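PDB 2VG9: bifunctional endo-1,4-beta-xylanase A from Neocallimastix patriciarum, which hydrolyses internal beta-1,4-xylosidic bonds of xylan, as a family 11 glycoside hydrolase with a beta jelly-roll fold. Local coordinates for residues 108-118 with 156-167. Sequence-based numbering, arbitrary orientation.
Sequences PLVEYYIIEDW and FKQYFSVRQQKR
Lys166 lies over one face of the Trp118 indole, CE above the five-membered ring and NZ 3.5 Å from the six-membered ring centroid, almost on its normal: a cation-pi contact. NZ also donates to Trp118 O (2.9 Å), while at the indole edge a water links NE1 to Arg163 O. Trp118 CG stands between backbone N and carbonyl carbon (chi1 53°), which turns the indole so that one face meets the Lys166 chain. A leucine here would probably cost the ammonium its aromatic face and leave the water without its indole donor.

Both methyls of branched Val110 lie over one Tyr159 face, CG1 in CH-pi contact 3.7 Å from the centroid, CG2 3.5 Å from Tyr159 CZ, while the phenol OH reaches Gly187 O. On the sheet face carrying Glu111, Gln158 and Ile115, flat Tyr113 and Phe160 run side by side, planes 7° apart but slid until the rings barely overlap. Glu111 OE2, at the Phe156 edge, takes a nearly straight bond from Gln158 NE2 (3.1 Å), an uncharged donor for this buried carboxylate, in the amide plane but on the carboxylate's anti side and 32° out of its plane; Tyr96 binds OE1.

Past Ile115 and Val162, Arg167 grips Glu116 OE1 side-on through NE (2.8 Å) and NH2, syn but somewhat out of the carboxylate plane. The Arg163 and Arg167 guanidiniums lie face on, Glu116 probably easing their like charges; Tyr137 OH bonds Glu116 OE2 and Arg163 NH1, Tyr77 OH Glu116 OE1.

N-H donors come in turn from the two strands, from Lys157 N–Leu109 O to Arg163 N–Ile115 O, as in a parallel pair. Glu116 and Asp117 both face Leu93 in a classic beta bulge where the chain turns a corner, within the curved mixed sheet of the family 11 xylanase jelly roll.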
ATOM      1  N   PRO A 108      15.201  11.290   1.025  1.00 20.44           N
ATOM      2  CA  PRO A 108      14.359  11.092  -0.161  1.00 19.47           C
ATOM      3  C   PRO A 108      12.844  11.023   0.129  1.00 18.57           C
ATOM      4  O   PRO A 108      12.416  10.727   1.262  1.00 18.15           O
ATOM      5  CB  PRO A 108      14.874   9.764  -0.735  1.00 19.18           C
ATOM      6  CG  PRO A 108      15.370   9.014   0.463  1.00 19.98           C
ATOM      7  CD  PRO A 108      15.778  10.027   1.508  1.00 20.46           C
ATOM      8  N   LEU A 109      12.058  11.295  -0.904  1.00 17.10           N
ATOM      9  CA  LEU A 109      10.622  11.084  -0.887  1.00 16.98           C
ATOM     10  C   LEU A 109      10.442   9.585  -1.092  1.00 16.32           C
ATOM     11  O   LEU A 109      11.050   9.023  -2.004  1.00 16.59           O
ATOM     12  CB  LEU A 109       9.999  11.850  -2.057  1.00 17.31           C
ATOM     13  CG  LEU A 109       8.530  12.291  -2.219  1.00 18.29           C
ATOM     14  CD1 LEU A 109       7.923  11.855  -3.530  1.00 19.64           C
ATOM     15  CD2 LEU A 109       7.583  12.045  -1.035  1.00 19.25           C
ATOM     16  N   VAL A 110       9.638   8.924  -0.253  1.00 14.86           N
ATOM     17  CA  VAL A 110       9.544   7.444  -0.301  1.00 13.90           C
ATOM     18  C   VAL A 110       8.087   7.021  -0.398  1.00 13.07           C
ATOM     19  O   VAL A 110       7.256   7.536   0.342  1.00 12.51           O
ATOM     20  CB  VAL A 110      10.191   6.792   0.959  1.00 13.49           C
ATOM     21  CG1 VAL A 110       9.868   5.295   1.067  1.00 13.20           C
ATOM     22  CG2 VAL A 110      11.694   7.044   0.981  1.00 14.55           C
ATOM     23  N   GLU A 111       7.792   6.099  -1.325  1.00 12.15           N
ATOM     24  CA  GLU A 111       6.535   5.338  -1.351  1.00 11.76           C
ATOM     25  C   GLU A 111       6.925   3.928  -0.888  1.00 11.13           C
ATOM     26  O   GLU A 111       7.871   3.337  -1.415  1.00 11.74           O
ATOM     27  CB  GLU A 111       5.979   5.305  -2.772  1.00 12.30           C
ATOM     28  CG  GLU A 111       4.651   4.585  -2.979  1.00 12.09           C
ATOM     29  CD  GLU A 111       4.204   4.683  -4.432  1.00 13.39           C
ATOM     30  OE1 GLU A 111       3.006   4.917  -4.682  1.00 16.52           O
ATOM     31  OE2 GLU A 111       5.067   4.548  -5.340  1.00 14.39           O
ATOM     32  N   TYR A 112       6.247   3.405   0.128  1.00  9.41           N
ATOM     33  CA  TYR A 112       6.653   2.132   0.737  1.00  9.33           C
ATOM     34  C   TYR A 112       5.514   1.089   0.638  1.00  9.04           C
ATOM     35  O   TYR A 112       4.319   1.444   0.558  1.00  7.78           O
ATOM     36  CB  TYR A 112       7.121   2.347   2.193  1.00  7.97           C
ATOM     37  CG  TYR A 112       5.998   2.663   3.178  1.00  8.21           C
ATOM     38  CD1 TYR A 112       5.166   1.630   3.661  1.00  8.15           C
ATOM     39  CD2 TYR A 112       5.759   3.979   3.623  1.00  6.87           C
ATOM     40  CE1 TYR A 112       4.124   1.877   4.557  1.00  7.08           C
ATOM     41  CE2 TYR A 112       4.700   4.259   4.583  1.00  6.93           C
ATOM     42  CZ  TYR A 112       3.894   3.181   5.021  1.00  9.32           C
ATOM     43  OH  TYR A 112       2.865   3.338   5.921  1.00  6.34           O
ATOM     44  N   TYR A 113       5.910  -0.182   0.585  1.00  9.62           N
ATOM     45  CA  TYR A 113       5.015  -1.318   0.417  1.00  9.86           C
ATOM     46  C   TYR A 113       5.447  -2.416   1.380  1.00 10.04           C
ATOM     47  O   TYR A 113       6.624  -2.817   1.419  1.00 10.21           O
ATOM     48  CB  TYR A 113       5.114  -1.895  -0.993  1.00 11.44           C
ATOM     49  CG  TYR A 113       4.760  -0.948  -2.086  1.00 11.95           C
ATOM     50  CD1 TYR A 113       3.500  -0.966  -2.682  1.00 12.15           C
ATOM     51  CD2 TYR A 113       5.710  -0.050  -2.563  1.00 13.78           C
ATOM     52  CE1 TYR A 113       3.186  -0.063  -3.705  1.00 12.23           C
ATOM     53  CE2 TYR A 113       5.416   0.837  -3.555  1.00 14.23           C
ATOM     54  CZ  TYR A 113       4.167   0.829  -4.127  1.00 12.42           C
ATOM     55  OH  TYR A 113       3.943   1.737  -5.135  1.00 15.30           O
ATOM     56  N   ILE A 114       4.503  -2.917   2.159  1.00  8.91           N
ATOM     57  CA  ILE A 114       4.772  -4.129   2.906  1.00  9.42           C
ATOM     58  C   ILE A 114       3.815  -5.157   2.322  1.00 10.61           C
ATOM     59  O   ILE A 114       2.612  -5.150   2.631  1.00  8.69           O
ATOM     60  CB  ILE A 114       4.558  -3.953   4.432  1.00  9.66           C
ATOM     61  CG1 ILE A 114       5.516  -2.874   4.984  1.00  8.77           C
ATOM     62  CG2 ILE A 114       4.790  -5.276   5.171  1.00  7.41           C
ATOM     63  CD1 ILE A 114       5.083  -2.364   6.343  1.00 11.17           C
ATOM     64  N   ILE A 115       4.348  -6.011   1.441  1.00 10.43           N
ATOM     65  CA  ILE A 115       3.472  -6.834   0.606  1.00  9.58           C
ATOM     66  C   ILE A 115       3.236  -8.178   1.251  1.00  9.87           C
ATOM     67  O   ILE A 115       4.163  -8.979   1.397  1.00  8.76           O
ATOM     68  CB  ILE A 115       4.015  -6.994  -0.838  1.00 10.32           C
ATOM     69  CG1 ILE A 115       4.356  -5.619  -1.435  1.00 10.02           C
ATOM     70  CG2 ILE A 115       3.039  -7.792  -1.704  1.00  8.04           C
ATOM     71  CD1 ILE A 115       4.907  -5.656  -2.874  1.00 10.64           C
ATOM     72  N   GLU A 116       1.969  -8.405   1.605  1.00  8.46           N
ATOM     73  CA  GLU A 116       1.507  -9.604   2.302  1.00  8.53           C
ATOM     74  C   GLU A 116       1.100 -10.739   1.370  1.00  7.56           C
ATOM     75  O   GLU A 116       1.245 -11.917   1.708  1.00  7.78           O
ATOM     76  CB  GLU A 116       0.320  -9.226   3.201  1.00  7.99           C
ATOM     77  CG  GLU A 116       0.717  -8.255   4.280  1.00  8.93           C
ATOM     78  CD  GLU A 116       1.544  -8.955   5.384  1.00 11.47           C
ATOM     79  OE1 GLU A 116       0.937  -9.650   6.244  1.00 11.32           O
ATOM     80  OE2 GLU A 116       2.789  -8.821   5.373  1.00  9.41           O
ATOM     81  N   ASP A 117       0.594 -10.378   0.202  1.00  7.59           N
ATOM     82  CA  ASP A 117       0.116 -11.342  -0.776  1.00  9.15           C
ATOM     83  C   ASP A 117       0.134 -10.625  -2.128  1.00  9.35           C
ATOM     84  O   ASP A 117       0.106  -9.364  -2.195  1.00 10.35           O
ATOM     85  CB  ASP A 117      -1.307 -11.826  -0.417  1.00  8.46           C
ATOM     86  CG  ASP A 117      -1.682 -13.174  -1.075  1.00  9.32           C
ATOM     87  OD1 ASP A 117      -0.924 -13.728  -1.876  1.00 11.52           O
ATOM     88  OD2 ASP A 117      -2.777 -13.683  -0.793  1.00 12.11           O
ATOM     89  N   TRP A 118       0.304 -11.424  -3.190  1.00  8.67           N
ATOM     90  CA  TRP A 118       0.382 -10.927  -4.555  1.00  8.69           C
ATOM     91  C   TRP A 118       0.046 -12.081  -5.497  1.00  9.39           C
ATOM     92  O   TRP A 118       0.146 -13.264  -5.125  1.00  8.68           O
ATOM     93  CB  TRP A 118       1.776 -10.382  -4.919  1.00  8.38           C
ATOM     94  CG  TRP A 118       2.910 -11.362  -4.645  1.00  8.44           C
ATOM     95  CD1 TRP A 118       3.628 -11.481  -3.481  1.00  7.44           C
ATOM     96  CD2 TRP A 118       3.415 -12.378  -5.541  1.00  6.08           C
ATOM     97  NE1 TRP A 118       4.561 -12.494  -3.600  1.00  8.32           N
ATOM     98  CE2 TRP A 118       4.454 -13.051  -4.863  1.00 10.47           C
ATOM     99  CE3 TRP A 118       3.094 -12.766  -6.858  1.00  6.92           C
ATOM    100  CZ2 TRP A 118       5.177 -14.128  -5.453  1.00 11.28           C
ATOM    101  CZ3 TRP A 118       3.816 -13.852  -7.453  1.00  9.61           C
ATOM    102  CH2 TRP A 118       4.837 -14.516  -6.728  1.00  9.81           C
ATOM    103  N   PHE A 156      11.834   9.245  -7.428  1.00 23.92           N
ATOM    104  CA  PHE A 156      11.787   9.063  -5.976  1.00 20.99           C
ATOM    105  C   PHE A 156      12.178   7.624  -5.617  1.00 20.05           C
ATOM    106  O   PHE A 156      12.528   6.821  -6.489  1.00 19.84           O
ATOM    107  CB  PHE A 156      10.398   9.466  -5.399  1.00 20.47           C
ATOM    108  CG  PHE A 156       9.230   8.683  -5.969  1.00 19.95           C
ATOM    109  CD1 PHE A 156       8.699   7.577  -5.278  1.00 19.90           C
ATOM    110  CD2 PHE A 156       8.650   9.051  -7.187  1.00 20.07           C
ATOM    111  CE1 PHE A 156       7.641   6.849  -5.809  1.00 18.01           C
ATOM    112  CE2 PHE A 156       7.586   8.333  -7.734  1.00 20.05           C
ATOM    113  CZ  PHE A 156       7.076   7.225  -7.044  1.00 20.46           C
ATOM    114  N   LYS A 157      12.134   7.305  -4.333  1.00 18.07           N
ATOM    115  CA  LYS A 157      12.462   5.950  -3.873  1.00 16.55           C
ATOM    116  C   LYS A 157      11.212   5.169  -3.478  1.00 14.91           C
ATOM    117  O   LYS A 157      10.251   5.732  -2.924  1.00 13.97           O
ATOM    118  CB  LYS A 157      13.397   6.009  -2.662  1.00 16.99           C
ATOM    119  CG  LYS A 157      14.774   6.614  -2.968  1.00 17.88           C
ATOM    120  CD  LYS A 157      15.600   5.648  -3.769  1.00 19.93           C
ATOM    121  CE  LYS A 157      17.043   6.086  -3.849  1.00 21.47           C
ATOM    122  NZ  LYS A 157      17.793   5.075  -4.620  1.00 22.86           N
ATOM    123  N   GLN A 158      11.245   3.866  -3.745  1.00 12.99           N
ATOM    124  CA  GLN A 158      10.269   2.941  -3.174  1.00 11.75           C
ATOM    125  C   GLN A 158      10.986   2.014  -2.201  1.00 11.07           C
ATOM    126  O   GLN A 158      12.078   1.521  -2.500  1.00 11.16           O
ATOM    127  CB  GLN A 158       9.573   2.164  -4.288  1.00 11.43           C
ATOM    128  CG  GLN A 158       8.708   3.059  -5.193  1.00 11.63           C
ATOM    129  CD  GLN A 158       8.202   2.338  -6.424  1.00 13.29           C
ATOM    130  OE1 GLN A 158       8.928   1.571  -7.048  1.00 16.70           O
ATOM    131  NE2 GLN A 158       6.960   2.592  -6.782  1.00 13.23           N
ATOM    132  N   TYR A 159      10.413   1.802  -1.021  1.00 10.72           N
ATOM    133  CA  TYR A 159      10.938   0.795  -0.090  1.00  8.89           C
ATOM    134  C   TYR A 159       9.950  -0.359  -0.053  1.00  9.01           C
ATOM    135  O   TYR A 159       8.745  -0.147  -0.050  1.00  9.06           O
ATOM    136  CB  TYR A 159      11.161   1.339   1.336  1.00  9.75           C
ATOM    137  CG  TYR A 159      12.152   2.458   1.477  1.00  8.08           C
ATOM    138  CD1 TYR A 159      12.992   2.831   0.410  1.00  9.59           C
ATOM    139  CD2 TYR A 159      12.297   3.115   2.695  1.00  8.23           C
ATOM    140  CE1 TYR A 159      13.917   3.880   0.539  1.00 12.34           C
ATOM    141  CE2 TYR A 159      13.219   4.163   2.842  1.00  9.86           C
ATOM    142  CZ  TYR A 159      14.024   4.536   1.758  1.00 11.80           C
ATOM    143  OH  TYR A 159      14.922   5.570   1.925  1.00 10.20           O
ATOM    144  N   PHE A 160      10.493  -1.564   0.008  1.00  9.04           N
ATOM    145  CA  PHE A 160       9.734  -2.825  -0.015  1.00  9.54           C
ATOM    146  C   PHE A 160      10.157  -3.756   1.068  1.00  9.31           C
ATOM    147  O   PHE A 160      11.351  -3.900   1.314  1.00  8.87           O
ATOM    148  CB  PHE A 160       9.981  -3.595  -1.344  1.00  8.79           C
ATOM    149  CG  PHE A 160       9.399  -2.901  -2.561  1.00 10.78           C
ATOM    150  CD1 PHE A 160       8.083  -3.175  -2.958  1.00  7.88           C
ATOM    151  CD2 PHE A 160      10.174  -1.960  -3.300  1.00 10.10           C
ATOM    152  CE1 PHE A 160       7.511  -2.520  -4.082  1.00 10.11           C
ATOM    153  CE2 PHE A 160       9.630  -1.326  -4.426  1.00 11.36           C
ATOM    154  CZ  PHE A 160       8.294  -1.595  -4.813  1.00 10.59           C
ATOM    155  N   SER A 161       9.152  -4.393   1.680  1.00  9.44           N
ATOM    156  CA  SER A 161       9.262  -5.647   2.410  1.00 10.15           C
ATOM    157  C   SER A 161       8.297  -6.596   1.713  1.00  9.57           C
ATOM    158  O   SER A 161       7.090  -6.345   1.656  1.00  7.41           O
ATOM    159  CB  SER A 161       8.740  -5.495   3.835  1.00 11.07           C
ATOM    160  OG  SER A 161       9.650  -4.832   4.674  1.00 13.44           O
ATOM    161  N   VAL A 162       8.808  -7.717   1.228  1.00  8.66           N
ATOM    162  CA  VAL A 162       7.934  -8.669   0.582  1.00  8.95           C
ATOM    163  C   VAL A 162       7.873  -9.919   1.443  1.00  9.61           C
ATOM    164  O   VAL A 162       8.902 -10.574   1.659  1.00 10.03           O
ATOM    165  CB  VAL A 162       8.432  -8.981  -0.851  1.00  9.13           C
ATOM    166  CG1 VAL A 162       7.554 -10.078  -1.518  1.00  7.92           C
ATOM    167  CG2 VAL A 162       8.476  -7.677  -1.665  1.00  8.49           C
ATOM    168  N   ARG A 163       6.684 -10.239   1.948  1.00 10.31           N
ATOM    169  CA  ARG A 163       6.485 -11.451   2.764  1.00 10.58           C
ATOM    170  C   ARG A 163       6.724 -12.710   1.928  1.00 10.66           C
ATOM    171  O   ARG A 163       6.140 -12.870   0.839  1.00  9.68           O
ATOM    172  CB  ARG A 163       5.059 -11.512   3.336  1.00 11.02           C
ATOM    173  CG  ARG A 163       4.932 -12.520   4.463  1.00  8.53           C
ATOM    174  CD  ARG A 163       3.524 -12.545   5.083  1.00 10.06           C
ATOM    175  NE  ARG A 163       3.365 -13.646   6.063  1.00  6.81           N
ATOM    176  CZ  ARG A 163       3.655 -13.530   7.358  1.00 10.02           C
ATOM    177  NH1 ARG A 163       4.079 -12.373   7.837  1.00 13.27           N
ATOM    178  NH2 ARG A 163       3.459 -14.540   8.198  1.00 12.53           N
ATOM    179  N   GLN A 164       7.575 -13.600   2.448  1.00 11.40           N
ATOM    180  CA  GLN A 164       7.953 -14.811   1.720  1.00 11.72           C
ATOM    181  C   GLN A 164       6.821 -15.854   1.680  1.00 12.49           C
ATOM    182  O   GLN A 164       6.646 -16.539   0.665  1.00 11.92           O
ATOM    183  CB  GLN A 164       9.291 -15.379   2.230  1.00 11.81           C
ATOM    184  CG  GLN A 164      10.451 -14.360   2.030  1.00 12.62           C
ATOM    185  CD  GLN A 164      10.584 -13.936   0.570  1.00 13.47           C
ATOM    186  OE1 GLN A 164      10.206 -12.826   0.171  1.00 12.76           O
ATOM    187  NE2 GLN A 164      11.070 -14.833  -0.235  1.00 10.92           N
ATOM    188  N   GLN A 165       6.044 -15.923   2.763  1.00 12.83           N
ATOM    189  CA  GLN A 165       4.897 -16.845   2.872  1.00 14.30           C
ATOM    190  C   GLN A 165       3.629 -15.983   2.749  1.00 12.96           C
ATOM    191  O   GLN A 165       3.278 -15.287   3.707  1.00 13.95           O
ATOM    192  CB  GLN A 165       4.942 -17.552   4.231  1.00 13.51           C
ATOM    193  CG  GLN A 165       4.083 -18.833   4.359  1.00 20.21           C
ATOM    194  CD  GLN A 165       3.854 -19.324   5.841  1.00 21.79           C
ATOM    195  OE1 GLN A 165       4.607 -18.969   6.774  1.00 26.65           O
ATOM    196  NE2 GLN A 165       2.791 -20.153   6.037  1.00 29.22           N
ATOM    197  N   LYS A 166       2.952 -16.034   1.596  1.00 10.80           N
ATOM    198  CA  LYS A 166       1.767 -15.219   1.356  1.00 10.68           C
ATOM    199  C   LYS A 166       0.657 -15.468   2.376  1.00  9.91           C
ATOM    200  O   LYS A 166       0.376 -16.616   2.756  1.00  9.72           O
ATOM    201  CB  LYS A 166       1.210 -15.516  -0.025  1.00  9.59           C
ATOM    202  CG  LYS A 166       2.038 -14.986  -1.168  1.00 11.17           C
ATOM    203  CD  LYS A 166       1.562 -15.660  -2.462  1.00 13.82           C
ATOM    204  CE  LYS A 166       2.420 -15.227  -3.665  1.00 12.78           C
ATOM    205  NZ  LYS A 166       1.782 -15.673  -4.947  1.00 13.35           N
ATOM    206  N   ARG A 167      -0.027 -14.406   2.784  1.00  8.44           N
ATOM    207  CA  ARG A 167      -1.174 -14.588   3.637  1.00  8.14           C
ATOM    208  C   ARG A 167      -2.184 -13.461   3.419  1.00  8.37           C
ATOM    209  O   ARG A 167      -1.869 -12.473   2.753  1.00  7.31           O
ATOM    210  CB  ARG A 167      -0.713 -14.654   5.090  1.00  8.46           C
ATOM    211  CG  ARG A 167      -0.141 -13.352   5.590  1.00  7.77           C
ATOM    212  CD  ARG A 167       0.160 -13.405   7.080  1.00  9.77           C
ATOM    213  NE  ARG A 167       0.681 -12.102   7.524  1.00 10.98           N
ATOM    214  CZ  ARG A 167       0.876 -11.765   8.798  1.00 11.07           C
ATOM    215  NH1 ARG A 167       0.640 -12.658   9.770  1.00  9.05           N
ATOM    216  NH2 ARG A 167       1.346 -10.551   9.092  1.00 10.52           N
TER
HETATM  217  O   HOH W   1       3.924 -11.396  -0.307  1.00 11.08           O
HETATM  218  O   HOH W   2       6.326 -13.892  -1.809  1.00 12.18           O